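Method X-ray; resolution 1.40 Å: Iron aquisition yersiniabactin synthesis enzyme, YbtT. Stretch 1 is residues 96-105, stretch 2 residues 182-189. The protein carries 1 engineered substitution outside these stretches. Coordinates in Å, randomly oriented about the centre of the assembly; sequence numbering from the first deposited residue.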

# COMPACT_ATOMS: atom_id res chain seq x y z
N ALA A 96 -3.06 4.21 -1.98
CA ALA A 96 -4.41 3.67 -2.03
C ALA A 96 -5.42 4.73 -1.58
O ALA A 96 -6.47 4.89 -2.21
CB ALA A 96 -4.52 2.43 -1.14
N PHE A 97 -5.11 5.45 -0.51
CA PHE A 97 -5.98 6.53 -0.04
C PHE A 97 -6.16 7.60 -1.10
O PHE A 97 -7.30 7.99 -1.42
CB PHE A 97 -5.37 7.12 1.23
CG PHE A 97 -6.05 8.37 1.72
CD1 PHE A 97 -7.35 8.33 2.17
CD2 PHE A 97 -5.38 9.56 1.74
CE1 PHE A 97 -7.96 9.50 2.65
CE2 PHE A 97 -5.98 10.72 2.22
CZ PHE A 97 -7.27 10.68 2.66
N GLU A 98 -5.05 8.10 -1.67
CA GLU A 98 -5.16 9.16 -2.67
C GLU A 98 -5.83 8.68 -3.95
O GLU A 98 -6.56 9.45 -4.60
CB GLU A 98 -3.77 9.78 -2.93
CG GLU A 98 -3.18 10.56 -1.76
CD GLU A 98 -3.88 11.86 -1.47
OE1 GLU A 98 -4.63 12.36 -2.35
OE2 GLU A 98 -3.69 12.38 -0.35
N THR A 99 -5.63 7.42 -4.31
CA THR A 99 -6.35 6.83 -5.44
C THR A 99 -7.84 6.77 -5.16
O THR A 99 -8.66 7.13 -6.02
CB THR A 99 -5.80 5.44 -5.73
OG1 THR A 99 -4.40 5.52 -6.05
CG2 THR A 99 -6.50 4.79 -6.92
N CYS A 100 -8.20 6.34 -3.96
CA CYS A 100 -9.60 6.26 -3.57
C CYS A 100 -10.23 7.63 -3.59
O CYS A 100 -11.38 7.78 -4.02
CB CYS A 100 -9.70 5.61 -2.19
SG CYS A 100 -11.38 5.07 -1.75
N ARG A 101 -9.49 8.65 -3.16
CA ARG A 101 -9.98 10.03 -3.19
C ARG A 101 -10.37 10.42 -4.61
O ARG A 101 -11.47 10.94 -4.85
CB ARG A 101 -8.91 10.96 -2.64
CG ARG A 101 -9.22 12.44 -2.60
CD ARG A 101 -8.35 13.18 -1.54
NE ARG A 101 -8.14 14.57 -1.93
CZ ARG A 101 -6.96 15.19 -2.01
NH1 ARG A 101 -5.83 14.57 -1.69
NH2 ARG A 101 -6.91 16.46 -2.40
N LEU A 102 -9.50 10.14 -5.58
CA LEU A 102 -9.80 10.51 -6.97
C LEU A 102 -11.00 9.73 -7.50
O LEU A 102 -11.87 10.30 -8.16
CB LEU A 102 -8.57 10.25 -7.85
CG LEU A 102 -7.35 11.13 -7.55
CD1 LEU A 102 -6.15 10.69 -8.32
CD2 LEU A 102 -7.64 12.62 -7.84
N LEU A 103 -11.08 8.43 -7.23
CA LEU A 103 -12.17 7.62 -7.76
C LEU A 103 -13.50 8.01 -7.15
O LEU A 103 -14.53 8.08 -7.85
CB LEU A 103 -11.90 6.14 -7.54
CG LEU A 103 -10.72 5.61 -8.33
CD1 LEU A 103 -10.53 4.16 -7.97
CD2 LEU A 103 -10.91 5.77 -9.83
N GLU A 104 -13.51 8.28 -5.84
CA GLU A 104 -14.73 8.72 -5.17
C GLU A 104 -15.21 10.05 -5.74
O GLU A 104 -16.40 10.21 -6.03
CB GLU A 104 -14.47 8.82 -3.66
CG GLU A 104 -15.68 9.10 -2.82
CD GLU A 104 -15.33 9.04 -1.34
OE1 GLU A 104 -14.65 8.07 -0.92
OE2 GLU A 104 -15.70 9.98 -0.63
N GLN A 105 -14.28 11.00 -5.94
CA GLN A 105 -14.62 12.31 -6.49
C GLN A 105 -15.19 12.19 -7.89
O GLN A 105 -16.05 12.99 -8.30
CB GLN A 105 -13.38 13.19 -6.57
CG GLN A 105 -12.80 13.66 -5.26
CD GLN A 105 -11.42 14.28 -5.46
OE1 GLN A 105 -10.89 14.31 -6.58
NE2 GLN A 105 -10.83 14.77 -4.38
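Stretch 2, residues 182-189: VCPPLRTP

A single carboxylate, that of Glu104, anchors the second stretch to the helix by accepting three hydrogen bonds from two consecutive residues. Arg187 N donates to Glu104 OE2 at 2.8 Å with an N-H...acceptor angle of 171°, nearly linear; Thr188 N donates to Glu104 OE1 at 3.0 Å and 145°, and Thr188 OG1 donates to the same Glu104 OE1 at 2.7 Å. Two of the three donors are backbone amides, so the carboxylate fixes the course of the chain as well as a side chain. The Glu104 side chain is extended through chi1 and chi2, both t, as it reaches stretch 2. One water extends the network, donating to Glu104 OE2 at 3.1 Å and to Pro185 O at 2.8 Å.

Residues 96-105 are helical throughout, with i to i-4 backbone bonds such as Glu104 N to Cys100 O at 2.8 Å. From Cys183 to Leu186 its psi values of 141° to 170° indicate an extended course in stretch 2, which Arg187 interrupts at phi/psi -98/-11. Two CA pairs set the register: Arg101 CA lies 6.5 Å from Leu186 CA, and Glu104 CA lies 7.3 Å from Thr188 CA. Between these pairs, both chains advance in the same sense.

Leu186, whose CA-to-CB bond points toward the helix, has the largest covered area in the contact. Its CD1 lies 3.3 Å from Phe97 CE1, approaching the ring obliquely, and 4.1 Å from Cys100 CB; Leu186 CD2 packs 3.7 Å from Arg101 CA. Nearby, Cys100 SG is 3.4 Å from Thr188 OG1. Cys183 SG lies over one face of the Arg101 guanidinium, 4.0 Å from Arg101 NE. That guanidinium also forms a salt bridge within the helix, Arg101 NH1 to Glu98 OE1 at 2.6 Å, although the hydrogen bond is weak at 116°.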

# COMPACT_ATOMS: atom_id res chain seq x y z
N VAL A 182 -7.73 19.96 5.23
CA VAL A 182 -7.29 20.36 3.90
C VAL A 182 -8.20 19.80 2.81
O VAL A 182 -8.28 20.39 1.73
CB VAL A 182 -5.81 19.97 3.68
CG1 VAL A 182 -5.42 20.09 2.21
CG2 VAL A 182 -4.90 20.86 4.53
N CYS A 183 -8.90 18.70 3.06
CA CYS A 183 -9.91 18.26 2.10
C CYS A 183 -11.02 17.53 2.82
O CYS A 183 -10.89 17.19 4.00
CB CYS A 183 -9.31 17.34 1.05
SG CYS A 183 -8.71 15.81 1.78
N PRO A 184 -12.12 17.25 2.12
CA PRO A 184 -13.21 16.52 2.75
C PRO A 184 -12.80 15.12 3.12
O PRO A 184 -11.93 14.51 2.47
CB PRO A 184 -14.29 16.50 1.65
CG PRO A 184 -13.96 17.67 0.78
CD PRO A 184 -12.48 17.73 0.77
N PRO A 185 -13.40 14.54 4.15
CA PRO A 185 -13.13 13.14 4.48
C PRO A 185 -13.66 12.24 3.39
O PRO A 185 -14.59 12.58 2.64
CB PRO A 185 -13.89 12.93 5.79
CG PRO A 185 -15.01 13.90 5.71
CD PRO A 185 -14.47 15.11 5.00
N LEU A 186 -13.06 11.07 3.28
CA LEU A 186 -13.51 10.09 2.31
C LEU A 186 -14.69 9.33 2.86
O LEU A 186 -14.73 9.01 4.06
CB LEU A 186 -12.38 9.12 1.99
CG LEU A 186 -11.20 9.68 1.21
CD1 LEU A 186 -10.36 8.52 0.66
CD2 LEU A 186 -11.65 10.58 0.07
N ARG A 187 -15.67 9.05 2.00
CA ARG A 187 -16.86 8.32 2.39
C ARG A 187 -16.82 6.85 2.04
O ARG A 187 -17.67 6.09 2.52
CB ARG A 187 -18.10 8.97 1.78
CG ARG A 187 -18.46 10.27 2.48
CD ARG A 187 -17.88 11.48 1.77
NE ARG A 187 -18.06 12.71 2.55
CZ ARG A 187 -18.00 13.94 2.03
NH1 ARG A 187 -17.79 14.10 0.73
NH2 ARG A 187 -18.16 15.00 2.81
N THR A 188 -15.85 6.41 1.25
CA THR A 188 -15.72 4.99 0.97
C THR A 188 -15.53 4.23 2.28
O THR A 188 -14.67 4.61 3.10
CB THR A 188 -14.51 4.77 0.06
OG1 THR A 188 -14.73 5.36 -1.23
CG2 THR A 188 -14.22 3.27 -0.13
N PRO A 189 -16.24 3.13 2.51
CA PRO A 189 -16.03 2.36 3.74
C PRO A 189 -14.60 1.86 3.83
O PRO A 189 -14.03 1.36 2.85
CB PRO A 189 -17.01 1.19 3.60
CG PRO A 189 -18.08 1.74 2.72
CD PRO A 189 -17.36 2.59 1.72
O HOH W 1 -14.62 12.81 -0.20